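Local structure of DNA repair protein RAD7 (Saccharomyces cerevisiae, 5ZB2) at residues H164-D168 / L190-N195; L203-H209 / Q233-T237; I279-S285 / Q306-A311; L296-R302 / S323-L329; E334-F340 / R357-V363. The protein takes part, as a component of the global genome repair complex, in nucleotide excision repair of damage in nontranscribed DNA, and interacts with the elongin C protein Elc1. Residues are numbered along the deposited sequence.

Contact 1 (H164-D168 / L190-N195)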
# COMPACT_ATOMS: atom_id res chain seq x y z
N HIS A 164 5.99 22.67 11.33
CA HIS A 164 6.30 23.03 12.70
C HIS A 164 6.49 21.80 13.59
O HIS A 164 6.72 21.95 14.79
CB HIS A 164 5.21 23.94 13.29
CG HIS A 164 3.87 23.30 13.46
ND1 HIS A 164 3.66 22.19 14.26
CD2 HIS A 164 2.66 23.63 12.96
CE1 HIS A 164 2.39 21.86 14.23
NE2 HIS A 164 1.75 22.71 13.45
N ARG A 165 6.43 20.60 13.01
CA ARG A 165 6.67 19.36 13.75
C ARG A 165 8.10 18.88 13.63
O ARG A 165 8.44 17.85 14.21
CB ARG A 165 5.70 18.27 13.27
CG ARG A 165 4.29 18.42 13.81
CD ARG A 165 3.32 17.43 13.18
NE ARG A 165 1.98 17.56 13.74
CZ ARG A 165 0.86 17.16 13.13
NH1 ARG A 165 0.91 16.62 11.92
NH2 ARG A 165 -0.31 17.33 13.72
N PHE A 166 8.95 19.59 12.88
CA PHE A 166 10.39 19.35 12.90
C PHE A 166 10.98 20.20 14.02
O PHE A 166 11.27 21.38 13.85
CB PHE A 166 11.02 19.69 11.55
CG PHE A 166 12.43 19.21 11.39
CD1 PHE A 166 12.69 17.88 11.11
CD2 PHE A 166 13.50 20.09 11.53
CE1 PHE A 166 13.99 17.42 10.97
CE2 PHE A 166 14.80 19.64 11.39
CZ PHE A 166 15.05 18.30 11.11
N THR A 167 11.16 19.58 15.18
CA THR A 167 11.47 20.30 16.41
C THR A 167 12.98 20.37 16.63
O THR A 167 13.77 19.78 15.90
CB THR A 167 10.81 19.62 17.60
OG1 THR A 167 11.39 18.33 17.80
CG2 THR A 167 9.31 19.46 17.35
N ASP A 168 13.37 21.11 17.66
CA ASP A 168 14.78 21.16 18.06
C ASP A 168 15.32 19.76 18.33
O ASP A 168 16.46 19.43 17.97
CB ASP A 168 14.95 22.05 19.28
CG ASP A 168 14.91 23.53 18.93
OD1 ASP A 168 15.47 23.91 17.88
OD2 ASP A 168 14.33 24.32 19.71
N LEU A 190 10.69 26.74 9.61
CA LEU A 190 10.53 25.71 10.63
C LEU A 190 10.22 26.40 11.95
O LEU A 190 11.12 26.85 12.66
CB LEU A 190 11.78 24.84 10.70
CG LEU A 190 12.20 24.23 9.36
CD1 LEU A 190 13.53 23.49 9.49
CD2 LEU A 190 11.13 23.29 8.81
N ASP A 191 8.93 26.49 12.28
CA ASP A 191 8.48 27.35 13.37
C ASP A 191 8.96 26.89 14.73
O ASP A 191 9.00 27.70 15.66
CB ASP A 191 6.94 27.43 13.36
CG ASP A 191 6.40 28.29 12.23
OD1 ASP A 191 7.15 28.58 11.27
OD2 ASP A 191 5.22 28.66 12.29
N SER A 192 9.31 25.61 14.89
CA SER A 192 9.71 25.06 16.18
C SER A 192 11.22 25.00 16.37
O SER A 192 11.68 24.53 17.41
CB SER A 192 9.12 23.65 16.34
OG SER A 192 7.70 23.68 16.39
N ILE A 193 11.99 25.46 15.39
CA ILE A 193 13.45 25.38 15.45
C ILE A 193 13.97 26.66 16.09
O ILE A 193 13.62 27.77 15.68
CB ILE A 193 14.04 25.18 14.05
CG1 ILE A 193 13.64 23.81 13.48
CG2 ILE A 193 15.57 25.33 14.07
CD1 ILE A 193 14.14 22.60 14.28
N SER A 194 14.82 26.50 17.11
CA SER A 194 15.51 27.63 17.72
C SER A 194 16.99 27.39 17.97
O SER A 194 17.72 28.36 18.19
CB SER A 194 14.85 28.01 19.05
OG SER A 194 15.14 27.04 20.04
N ASN A 195 17.46 26.15 17.94
CA ASN A 195 18.85 25.82 18.29
C ASN A 195 19.78 25.87 17.08
O ASN A 195 20.54 24.94 16.81
CB ASN A 195 18.90 24.45 18.95
CG ASN A 195 18.20 24.43 20.29
OD1 ASN A 195 17.53 25.39 20.67
ND2 ASN A 195 18.35 23.32 21.02
O HOH W 1 9.55 23.50 12.79
O HOH W 2 11.51 22.84 19.47
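Residues 164-168 follow strand 157-161 and run into helix 168-178; residues 190-195 hold the equivalent position one repeat later. At H164 the carbonyl oxygen accepts a 2.6 Å hydrogen bond from S192 OG, while H164 CB rests 3.9 Å from D191 CB. R165 directs its CA-to-CB bond away and is tied instead to the previous repeat through F137 O. The buried F166 ring has its CD2 4.0 Å from L190 CD1 and 3.8 Å from I193 CD1, and W144 meets it edge-to-face. The backbone is bridged here by water 1, which donates to F166 O (2.9 Å) and accepts from S192 N (3.0 Å). T167 is the N-cap of helix 168-178 and also hydrogen-bonds E141. D168, first in the helix, accepts two backbone bonds: OD1 accepts from S194 N at 2.8 Å (171° at the hydrogen) and from N195 N at 3.0 Å (158°). Water 2 accepts from D168 N at 3.1 Å and lies 2.7 Å from S192 O. Such matched, water-bridged loops between strand and helix are consistent with consecutive repeats of a leucine-rich repeat solenoid, the fold of this C-terminal part of RAD7.

Contact 2 (L203-H209 / Q233-T237)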
# COMPACT_ATOMS: atom_id res chain seq x y z
N LEU A 203 28.63 20.54 11.91
CA LEU A 203 28.84 20.60 10.46
C LEU A 203 30.34 20.74 10.21
O LEU A 203 30.85 21.82 9.89
CB LEU A 203 28.05 21.75 9.85
CG LEU A 203 26.53 21.70 10.03
CD1 LEU A 203 25.89 22.89 9.33
CD2 LEU A 203 25.95 20.40 9.50
N VAL A 204 31.05 19.62 10.34
CA VAL A 204 32.51 19.61 10.31
C VAL A 204 33.07 19.02 9.03
O VAL A 204 34.29 19.02 8.84
CB VAL A 204 33.09 18.88 11.54
CG1 VAL A 204 32.62 19.55 12.82
CG2 VAL A 204 32.69 17.41 11.52
N ASN A 205 32.22 18.51 8.14
CA ASN A 205 32.73 17.92 6.90
C ASN A 205 33.54 18.94 6.12
O ASN A 205 33.05 20.04 5.82
CB ASN A 205 31.58 17.40 6.05
CG ASN A 205 32.04 16.44 4.96
OD1 ASN A 205 32.59 16.87 3.94
ND2 ASN A 205 31.82 15.15 5.18
N ASP A 206 34.78 18.58 5.80
CA ASP A 206 35.69 19.49 5.11
C ASP A 206 35.28 19.79 3.68
O ASP A 206 35.99 20.56 3.01
CB ASP A 206 37.10 18.90 5.13
CG ASP A 206 37.65 18.73 6.54
OD1 ASP A 206 37.44 19.64 7.37
OD2 ASP A 206 38.27 17.69 6.82
N GLU A 207 34.17 19.23 3.18
CA GLU A 207 33.69 19.51 1.83
C GLU A 207 32.33 20.21 1.84
O GLU A 207 31.67 20.26 0.80
CB GLU A 207 33.61 18.22 1.02
CG GLU A 207 34.96 17.60 0.71
CD GLU A 207 34.83 16.22 0.10
OE1 GLU A 207 33.94 15.45 0.54
OE2 GLU A 207 35.60 15.90 -0.83
N PHE A 208 31.90 20.74 2.98
CA PHE A 208 30.58 21.36 3.07
C PHE A 208 30.48 22.50 2.06
O PHE A 208 31.38 23.34 1.96
CB PHE A 208 30.32 21.88 4.48
CG PHE A 208 28.88 22.16 4.77
CD1 PHE A 208 28.31 23.38 4.42
CD2 PHE A 208 28.08 21.21 5.37
CE1 PHE A 208 26.97 23.64 4.67
CE2 PHE A 208 26.74 21.46 5.62
CZ PHE A 208 26.19 22.68 5.27
N HIS A 209 29.37 22.54 1.31
CA HIS A 209 29.26 23.50 0.22
C HIS A 209 27.93 24.24 0.11
O HIS A 209 27.88 25.22 -0.64
CB HIS A 209 29.55 22.81 -1.12
CG HIS A 209 28.67 21.64 -1.41
ND1 HIS A 209 27.35 21.77 -1.79
CD2 HIS A 209 28.92 20.31 -1.39
CE1 HIS A 209 26.83 20.57 -1.99
NE2 HIS A 209 27.76 19.67 -1.75
N GLN A 233 33.88 27.63 9.88
CA GLN A 233 33.95 26.20 9.63
C GLN A 233 33.83 25.86 8.14
O GLN A 233 34.65 25.10 7.62
CB GLN A 233 32.85 25.49 10.42
CG GLN A 233 32.86 23.97 10.32
CD GLN A 233 34.06 23.35 11.00
OE1 GLN A 233 34.98 22.85 10.34
NE2 GLN A 233 34.06 23.39 12.33
N ILE A 234 32.84 26.42 7.45
CA ILE A 234 32.50 25.99 6.10
C ILE A 234 32.89 26.99 5.03
O ILE A 234 32.81 26.66 3.84
CB ILE A 234 30.99 25.67 5.98
CG1 ILE A 234 30.15 26.94 6.13
CG2 ILE A 234 30.58 24.63 7.02
CD1 ILE A 234 28.66 26.75 5.86
N GLY A 235 33.31 28.20 5.40
CA GLY A 235 33.53 29.25 4.41
C GLY A 235 34.45 28.84 3.28
O GLY A 235 34.31 29.31 2.15
N ARG A 236 35.40 27.94 3.56
CA ARG A 236 36.43 27.61 2.58
C ARG A 236 35.85 26.94 1.34
O ARG A 236 36.26 27.25 0.22
CB ARG A 236 37.48 26.72 3.24
CG ARG A 236 38.57 26.20 2.31
CD ARG A 236 39.60 25.38 3.09
NE ARG A 236 38.95 24.46 4.03
CZ ARG A 236 38.61 23.21 3.74
NH1 ARG A 236 38.85 22.69 2.54
NH2 ARG A 236 38.02 22.46 4.67
N THR A 237 34.89 26.02 1.52
CA THR A 237 34.34 25.24 0.42
C THR A 237 32.91 25.63 0.07
O THR A 237 32.24 24.92 -0.69
CB THR A 237 34.40 23.75 0.75
OG1 THR A 237 33.80 23.52 2.02
CG2 THR A 237 35.85 23.26 0.78
O HOH W 3 36.73 20.79 9.95
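This contact belongs to the return side of the leucine-rich repeat solenoid, where the chain leaves a helix and heads for the next strand. Residues 203-209 link helix 199-202 to strand 210-214; residues 233-237 begin on helix 224-234. The first segment is folded by a type I turn from N205 to F208, with F208 N to N205 O at 3.1 Å, and by an Asx turn in which N205 OD1 accepts from E207 N at 2.9 Å. Across the interface, T237 OG1 donates a very short 2.4 Å hydrogen bond to F208 O. H209 CA adds a CA-H...O contact of 3.4 Å to T237 O. F208 CD1 packs 3.7 Å from I234 CG2, and L203 O lies 3.0 Å from Q233 CG. The outer edge is charged but loosely held. R236 NH2 makes a weak 3.2 Å hydrogen bond to D206 O. The salt bridge from R236 NH2 to D206 OD1 is long, at 3.9 Å. Water 3 lies within hydrogen-bonding distance of both D206 OD1 (2.9 Å) and Q233 OE1 (2.7 Å). F208 and L203 also reach L185 of strand 184-188, as expected where helix-to-strand connections stack in a leucine-rich repeat protein.

Contact 3 (I279-S285 / Q306-A311)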
# COMPACT_ATOMS: atom_id res chain seq x y z
N ILE A 279 21.97 45.27 6.92
CA ILE A 279 23.22 45.22 6.16
C ILE A 279 23.34 46.47 5.29
O ILE A 279 22.40 46.83 4.56
CB ILE A 279 23.27 43.94 5.32
CG1 ILE A 279 23.27 42.72 6.26
CG2 ILE A 279 24.49 43.94 4.40
CD1 ILE A 279 23.37 41.37 5.55
N THR A 280 24.50 47.12 5.35
CA THR A 280 24.71 48.39 4.68
C THR A 280 25.40 48.20 3.33
O THR A 280 26.02 47.17 3.06
CB THR A 280 25.55 49.33 5.54
OG1 THR A 280 26.89 48.83 5.64
CG2 THR A 280 24.96 49.46 6.94
N THR A 281 25.29 49.23 2.50
CA THR A 281 26.02 49.26 1.23
C THR A 281 27.52 49.17 1.46
O THR A 281 28.24 48.53 0.69
CB THR A 281 25.68 50.54 0.48
OG1 THR A 281 24.25 50.66 0.36
CG2 THR A 281 26.31 50.54 -0.91
N ASP A 282 28.01 49.80 2.53
CA ASP A 282 29.44 49.87 2.78
C ASP A 282 30.02 48.48 3.03
O ASP A 282 31.05 48.11 2.45
CB ASP A 282 29.71 50.79 3.96
CG ASP A 282 29.23 52.21 3.71
OD1 ASP A 282 29.39 52.70 2.57
OD2 ASP A 282 28.69 52.83 4.65
N SER A 283 29.38 47.70 3.90
CA SER A 283 29.95 46.40 4.26
C SER A 283 30.05 45.48 3.05
O SER A 283 31.06 44.80 2.86
CB SER A 283 29.12 45.74 5.37
OG SER A 283 27.85 45.33 4.89
N LEU A 284 29.01 45.46 2.20
CA LEU A 284 29.03 44.57 1.05
C LEU A 284 30.02 45.05 -0.01
O LEU A 284 30.68 44.23 -0.66
CB LEU A 284 27.63 44.44 0.45
CG LEU A 284 26.61 43.64 1.27
CD1 LEU A 284 25.31 43.50 0.50
CD2 LEU A 284 27.12 42.25 1.66
N SER A 285 30.14 46.36 -0.20
CA SER A 285 31.18 46.88 -1.08
C SER A 285 32.55 46.46 -0.58
O SER A 285 33.39 45.97 -1.35
CB SER A 285 31.09 48.40 -1.19
OG SER A 285 29.90 48.80 -1.83
N GLN A 306 18.75 48.83 2.46
CA GLN A 306 19.80 49.84 2.52
C GLN A 306 20.73 49.84 1.31
O GLN A 306 21.45 50.82 1.10
CB GLN A 306 20.66 49.63 3.77
CG GLN A 306 19.99 50.03 5.07
CD GLN A 306 21.01 50.24 6.19
OE1 GLN A 306 21.90 51.08 6.07
NE2 GLN A 306 20.88 49.47 7.26
N LEU A 307 20.73 48.77 0.51
CA LEU A 307 21.80 48.57 -0.46
C LEU A 307 21.68 49.56 -1.62
O LEU A 307 20.60 49.73 -2.20
CB LEU A 307 21.78 47.14 -0.98
CG LEU A 307 21.95 46.06 0.08
CD1 LEU A 307 22.05 44.70 -0.59
CD2 LEU A 307 23.16 46.31 0.98
N GLY A 308 22.81 50.19 -1.95
CA GLY A 308 22.88 51.17 -3.01
C GLY A 308 23.85 50.80 -4.11
O GLY A 308 24.26 49.64 -4.23
N ASP A 309 24.25 51.79 -4.91
CA ASP A 309 24.95 51.52 -6.16
C ASP A 309 26.25 50.76 -5.94
O ASP A 309 26.53 49.77 -6.63
CB ASP A 309 25.23 52.84 -6.89
CG ASP A 309 23.97 53.55 -7.33
OD1 ASP A 309 22.92 52.89 -7.46
OD2 ASP A 309 24.02 54.78 -7.56
N MET A 310 27.07 51.20 -4.98
CA MET A 310 28.43 50.67 -4.90
C MET A 310 28.45 49.18 -4.58
O MET A 310 29.33 48.46 -5.06
CB MET A 310 29.24 51.44 -3.85
CG MET A 310 29.80 52.77 -4.36
SD MET A 310 30.81 52.59 -5.85
CE MET A 310 32.13 51.55 -5.24
N ALA A 311 27.50 48.70 -3.78
CA ALA A 311 27.41 47.26 -3.53
C ALA A 311 27.26 46.49 -4.84
O ALA A 311 27.94 45.48 -5.06
CB ALA A 311 26.25 46.97 -2.58
O HOH W 4 19.75 46.42 3.94
O HOH W 5 23.90 51.39 3.40
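L307 is the apolar hub between the two segments: its CD2 lies 3.6 Å from L284 CD1 and 4.4 Å from I279 CG2. L284 extends the packing to the second helix, its CB 4.2 Å from A311 CB. The small A311 permits close backbone approach, with S285 and A311 CA atoms only 4.5 Å apart. T281 has both an apolar and a polar partner. Its CG2 is 3.9 Å from A311 CB, whereas its OG1 accepts a weak 2.8 Å hydrogen bond from G308 N (129° at the hydrogen), the amide at the N-cap position of helix 309-320. S285 OG, although 3.1 Å from A311 N, has poor geometry for that pair and donates within its own helix to T281 O at 3.0 Å. Farther out, water 4 donates to I279 O (2.8 Å) and accepts from Q306 N (3.0 Å). Water 5 accepts from T281 N at 2.7 Å. The bonds from water 5 to Q306 O and to Q306 OE1 are weak, each 3.4 Å; Q306 NE2 is held by D277 O. T280 caps its helix, OG1 accepting from S283 N at 3.2 Å, and hydrogen-bonds D251. The contact thus sets the start of helix 281-290 beside that of helix 309-320, with I279 and L284 also on helix 251-261, L307 against F301 after strand 298-300, and D309 reaching helix 337-341.

Contact 4 (L296-R302 / S323-L329)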
# COMPACT_ATOMS: atom_id res chain seq x y z
N LEU A 296 29.70 33.04 -9.75
CA LEU A 296 28.38 33.36 -9.21
C LEU A 296 27.33 33.27 -10.31
O LEU A 296 27.37 34.04 -11.28
CB LEU A 296 28.39 34.74 -8.57
CG LEU A 296 27.17 35.11 -7.73
CD1 LEU A 296 27.01 34.18 -6.54
CD2 LEU A 296 27.25 36.56 -7.28
N ILE A 297 26.40 32.34 -10.16
CA ILE A 297 25.36 32.10 -11.15
C ILE A 297 24.06 32.80 -10.76
O ILE A 297 23.34 33.30 -11.62
CB ILE A 297 25.15 30.58 -11.33
CG1 ILE A 297 26.41 29.92 -11.87
CG2 ILE A 297 23.95 30.28 -12.23
CD1 ILE A 297 26.86 30.42 -13.24
N GLU A 298 23.76 32.83 -9.47
CA GLU A 298 22.51 33.38 -8.97
C GLU A 298 22.79 34.24 -7.76
O GLU A 298 23.57 33.85 -6.88
CB GLU A 298 21.53 32.25 -8.60
CG GLU A 298 20.14 32.71 -8.23
CD GLU A 298 19.25 31.55 -7.83
OE1 GLU A 298 18.66 31.60 -6.73
OE2 GLU A 298 19.15 30.58 -8.61
N CYS A 299 22.17 35.42 -7.71
CA CYS A 299 22.36 36.34 -6.60
C CYS A 299 21.07 37.11 -6.36
O CYS A 299 20.47 37.62 -7.31
CB CYS A 299 23.51 37.31 -6.88
SG CYS A 299 23.85 38.43 -5.52
N SER A 300 20.66 37.20 -5.09
CA SER A 300 19.46 37.94 -4.72
C SER A 300 19.72 38.81 -3.50
O SER A 300 20.28 38.34 -2.50
CB SER A 300 18.29 36.99 -4.42
OG SER A 300 17.17 37.72 -3.95
N PHE A 301 19.31 40.07 -3.59
CA PHE A 301 19.32 41.00 -2.47
C PHE A 301 17.91 41.52 -2.18
O PHE A 301 17.74 42.63 -1.67
CB PHE A 301 20.27 42.16 -2.73
CG PHE A 301 21.69 41.75 -2.96
CD1 PHE A 301 22.41 41.08 -1.98
CD2 PHE A 301 22.33 42.05 -4.16
CE1 PHE A 301 23.72 40.71 -2.19
CE2 PHE A 301 23.65 41.68 -4.38
CZ PHE A 301 24.34 41.01 -3.39
N ARG A 302 16.89 40.72 -2.49
CA ARG A 302 15.50 41.13 -2.31
C ARG A 302 15.28 41.72 -0.92
O ARG A 302 15.54 41.07 0.10
CB ARG A 302 14.57 39.94 -2.52
CG ARG A 302 13.08 40.29 -2.40
CD ARG A 302 12.19 39.07 -2.58
NE ARG A 302 12.38 38.11 -1.50
CZ ARG A 302 11.85 38.22 -0.29
NH1 ARG A 302 11.08 39.26 0.01
NH2 ARG A 302 12.10 37.29 0.63
N SER A 323 29.39 35.87 -15.11
CA SER A 323 28.83 34.58 -14.74
C SER A 323 27.36 34.63 -14.35
O SER A 323 26.68 33.60 -14.47
CB SER A 323 29.63 33.98 -13.58
OG SER A 323 29.73 34.89 -12.50
N LEU A 324 26.84 35.77 -13.91
CA LEU A 324 25.47 35.83 -13.41
C LEU A 324 24.47 35.45 -14.50
O LEU A 324 24.58 35.90 -15.65
CB LEU A 324 25.16 37.23 -12.89
CG LEU A 324 25.73 37.59 -11.52
CD1 LEU A 324 25.63 39.09 -11.27
CD2 LEU A 324 25.00 36.82 -10.42
N ARG A 325 23.49 34.63 -14.13
CA ARG A 325 22.37 34.28 -14.99
C ARG A 325 21.04 34.83 -14.50
O ARG A 325 20.14 35.07 -15.32
CB ARG A 325 22.25 32.76 -15.14
CG ARG A 325 23.58 32.05 -15.43
CD ARG A 325 24.28 32.62 -16.65
NE ARG A 325 25.64 32.10 -16.79
CZ ARG A 325 26.00 31.10 -17.59
NH1 ARG A 325 25.10 30.47 -18.33
NH2 ARG A 325 27.27 30.72 -17.63
N SER A 326 20.88 35.02 -13.19
CA SER A 326 19.70 35.68 -12.64
C SER A 326 20.14 36.57 -11.49
O SER A 326 21.01 36.20 -10.70
CB SER A 326 18.65 34.67 -12.17
OG SER A 326 19.13 33.87 -11.12
N LEU A 327 19.53 37.75 -11.40
CA LEU A 327 19.87 38.75 -10.39
C LEU A 327 18.59 39.38 -9.88
O LEU A 327 17.74 39.79 -10.68
CB LEU A 327 20.81 39.81 -10.97
CG LEU A 327 21.29 40.91 -10.02
CD1 LEU A 327 22.24 40.34 -8.97
CD2 LEU A 327 21.96 42.02 -10.79
N ASN A 328 18.45 39.48 -8.56
CA ASN A 328 17.24 39.98 -7.93
C ASN A 328 17.59 41.21 -7.09
O ASN A 328 18.24 41.09 -6.05
CB ASN A 328 16.59 38.90 -7.06
CG ASN A 328 15.27 39.35 -6.46
OD1 ASN A 328 15.00 40.54 -6.32
ND2 ASN A 328 14.44 38.38 -6.09
N LEU A 329 17.16 42.38 -7.55
CA LEU A 329 17.36 43.65 -6.85
C LEU A 329 16.06 44.20 -6.28
O LEU A 329 15.97 45.40 -6.00
CB LEU A 329 18.00 44.67 -7.79
CG LEU A 329 19.29 44.22 -8.49
CD1 LEU A 329 19.69 45.25 -9.54
CD2 LEU A 329 20.43 44.01 -7.49
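Strands 298-300 and 326-328 run parallel, their axes 4.8 Å apart at closest approach and only 7° from alignment. Three bridges fix the register: E298 with S326, C299 with L327 and S300 with N328. The alternating bonds of a parallel pair follow: C299 N to S326 O at 3.3 Å, N328 N to C299 O at 3.0 Å, and F301 N to N328 O at 2.9 Å (175°). Ahead of the strands, I297 O accepts from R325 N at 2.8 Å and, weakly, from S326 N at 3.4 Å, and S323 OG donates to L296 O at 2.8 Å. C299 and L327 point to one face, with C299 CB 3.9 Å from both L324 CD2 and L327 CD1. Flanking residues add apolar contacts: L296 CG is 3.9 Å from L324 CD2, and F301 CD2 approaches L329 CD2 at 4.3 Å. Helix 309-320, the crossover of this beta-alpha-beta unit, packs here, L315 on L296 and F301, I312 on F301 and L329. E298, S300, S326 and N328 point to the other face, where S300 OG sits 3.4 Å from N328 CB; E274 accepts a hydrogen bond from S300 and forms a salt bridge with R302. The chemistry is therefore two-sided: backbone bonds join successive repeats, leucines, C299 and F301 lie toward the helix, and the polar inner surface of the curved sheet carries hydroxyl, amide and charged groups.

Contact 5 (E334-F340 / R357-V363)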
# COMPACT_ATOMS: atom_id res chain seq x y z
N GLU A 334 17.37 52.41 -2.87
CA GLU A 334 18.51 53.32 -2.86
C GLU A 334 19.30 53.31 -4.16
O GLU A 334 20.11 54.22 -4.37
CB GLU A 334 19.44 52.98 -1.71
CG GLU A 334 18.83 53.18 -0.33
CD GLU A 334 18.41 54.62 -0.10
OE1 GLU A 334 19.15 55.53 -0.50
OE2 GLU A 334 17.32 54.83 0.48
N LEU A 335 19.08 52.34 -5.04
CA LEU A 335 19.82 52.31 -6.29
C LEU A 335 19.47 53.52 -7.15
O LEU A 335 18.37 54.08 -7.06
CB LEU A 335 19.51 51.02 -7.06
CG LEU A 335 19.94 49.71 -6.39
CD1 LEU A 335 19.46 48.52 -7.20
CD2 LEU A 335 21.46 49.67 -6.22
N THR A 336 20.43 53.93 -7.97
CA THR A 336 20.23 54.98 -8.96
C THR A 336 20.57 54.41 -10.33
O THR A 336 20.91 53.23 -10.47
CB THR A 336 21.10 56.21 -8.66
OG1 THR A 336 22.45 55.97 -9.07
CG2 THR A 336 21.07 56.56 -7.17
N LYS A 337 20.47 55.26 -11.35
CA LYS A 337 20.73 54.81 -12.71
C LYS A 337 22.17 54.35 -12.88
O LYS A 337 22.46 53.50 -13.73
CB LYS A 337 20.41 55.93 -13.70
CG LYS A 337 20.47 55.52 -15.16
CD LYS A 337 19.99 56.64 -16.06
CE LYS A 337 19.89 56.21 -17.51
NZ LYS A 337 19.42 57.32 -18.39
N GLU A 338 23.09 54.88 -12.08
CA GLU A 338 24.50 54.54 -12.23
C GLU A 338 24.75 53.06 -11.99
O GLU A 338 25.63 52.46 -12.62
CB GLU A 338 25.36 55.39 -11.29
CG GLU A 338 26.86 55.22 -11.48
CD GLU A 338 27.33 55.70 -12.84
OE1 GLU A 338 26.55 56.38 -13.53
OE2 GLU A 338 28.48 55.40 -13.21
N ALA A 339 24.00 52.44 -11.07
CA ALA A 339 24.18 51.02 -10.82
C ALA A 339 23.95 50.20 -12.09
O ALA A 339 24.70 49.27 -12.38
CB ALA A 339 23.22 50.56 -9.71
N PHE A 340 22.91 50.55 -12.86
CA PHE A 340 22.59 49.78 -14.05
C PHE A 340 23.51 50.09 -15.22
O PHE A 340 23.56 49.30 -16.17
CB PHE A 340 21.13 50.03 -14.44
CG PHE A 340 20.15 49.67 -13.36
CD1 PHE A 340 19.79 48.35 -13.15
CD2 PHE A 340 19.59 50.65 -12.56
CE1 PHE A 340 18.89 48.02 -12.15
CE2 PHE A 340 18.69 50.32 -11.56
CZ PHE A 340 18.34 49.00 -11.36
N ARG A 357 12.77 51.98 -7.36
CA ARG A 357 12.27 53.32 -7.65
C ARG A 357 12.88 53.91 -8.92
O ARG A 357 12.16 54.42 -9.79
CB ARG A 357 12.56 54.21 -6.44
CG ARG A 357 12.32 55.71 -6.64
CD ARG A 357 12.86 56.49 -5.44
NE ARG A 357 14.27 56.18 -5.20
CZ ARG A 357 15.28 56.70 -5.90
NH1 ARG A 357 15.05 57.56 -6.89
NH2 ARG A 357 16.52 56.35 -5.61
N CYS A 358 14.21 53.86 -9.05
CA CYS A 358 14.88 54.62 -10.09
C CYS A 358 14.64 54.08 -11.50
O CYS A 358 14.94 54.79 -12.46
CB CYS A 358 16.39 54.65 -9.81
SG CYS A 358 17.22 53.08 -10.09
N VAL A 359 14.10 52.87 -11.65
CA VAL A 359 13.97 52.27 -12.97
C VAL A 359 12.96 53.05 -13.79
O VAL A 359 11.84 53.34 -13.33
CB VAL A 359 13.56 50.79 -12.86
CG1 VAL A 359 13.40 50.16 -14.24
CG2 VAL A 359 14.60 50.01 -12.06
N ASP A 360 13.34 53.41 -15.02
CA ASP A 360 12.44 54.07 -15.96
C ASP A 360 12.71 53.50 -17.35
O ASP A 360 13.49 52.55 -17.51
CB ASP A 360 12.62 55.60 -15.91
CG ASP A 360 14.02 56.06 -16.29
OD1 ASP A 360 14.72 55.33 -17.03
OD2 ASP A 360 14.42 57.15 -15.84
N ASP A 361 12.07 54.09 -18.36
CA ASP A 361 12.21 53.58 -19.72
C ASP A 361 13.66 53.62 -20.18
O ASP A 361 14.13 52.69 -20.86
CB ASP A 361 11.32 54.38 -20.67
CG ASP A 361 9.85 54.23 -20.36
OD1 ASP A 361 9.45 53.17 -19.84
OD2 ASP A 361 9.08 55.18 -20.63
N SER A 362 14.39 54.68 -19.82
CA SER A 362 15.78 54.79 -20.22
C SER A 362 16.62 53.64 -19.66
O SER A 362 17.56 53.18 -20.33
CB SER A 362 16.36 56.13 -19.76
OG SER A 362 15.65 57.21 -20.34
N VAL A 363 16.30 53.18 -18.46
CA VAL A 363 17.05 52.07 -17.87
C VAL A 363 16.72 50.77 -18.59
O VAL A 363 17.62 50.01 -18.98
CB VAL A 363 16.75 51.96 -16.36
CG1 VAL A 363 17.56 50.84 -15.74
CG2 VAL A 363 17.06 53.29 -15.66
O HOH W 6 15.87 52.81 -6.70
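Apolar and aromatic contacts dominate, centred on F340. V363 CG1 sits over one face of its ring in a CH-pi contact, 4.1 Å from the centroid and 27° off the normal. C358 SG instead lies at the ring edge, 4.8 Å from the centroid and 85° off the normal, and 3.5 Å from F340 CE2: a sulfur-aromatic contact. V359 CG2 adds packing 3.9 Å from F340 CZ, and K337 CG lies 4.1 Å from V363 CG2. Water 6 bridges the backbones, accepting from C358 N at 3.1 Å and lying 2.8 Å from L335 O. R357 NH2, 3.3 Å from L335 O, is too badly angled to bond that oxygen; its hydrogen bond goes to K333 O. Capping is local to each segment: T336 OG1 accepts from E338 N at 3.3 Å and also bonds D309, while D360 OD1 accepts from V363 N at 3.0 Å. Two capped starts, the first of a weakly bonded helix, packed about a buried phenylalanine fit neighbouring repeats on the helical side of a leucine-rich repeat solenoid.

In the fold
All five contacts join consecutive repeats of one parallel-sheet solenoid, at different levels of the repeat. Contacts 1, 3 and 5 link strand-to-helix connections or helix starts, contact 2 the helix-to-strand return, and contact 4 the strands themselves. Contacts 3, 4 and 5 form a continuous cluster, with centres about 15 to 17 Å apart. L307 CD1 of contact 3 lies 3.8 Å from F301 CB of contact 4, L329 CD1 of contact 4 lies 3.9 Å from F340 CE1 of contact 5, and D309 OD2 of contact 3 lies 2.5 Å from T336 OG1 of contact 5, a probable hydrogen bond. Contacts 1 and 2 do not touch (nearest atoms about 9 Å); contacts 1 and 5 are farthest apart (centres about 41 Å).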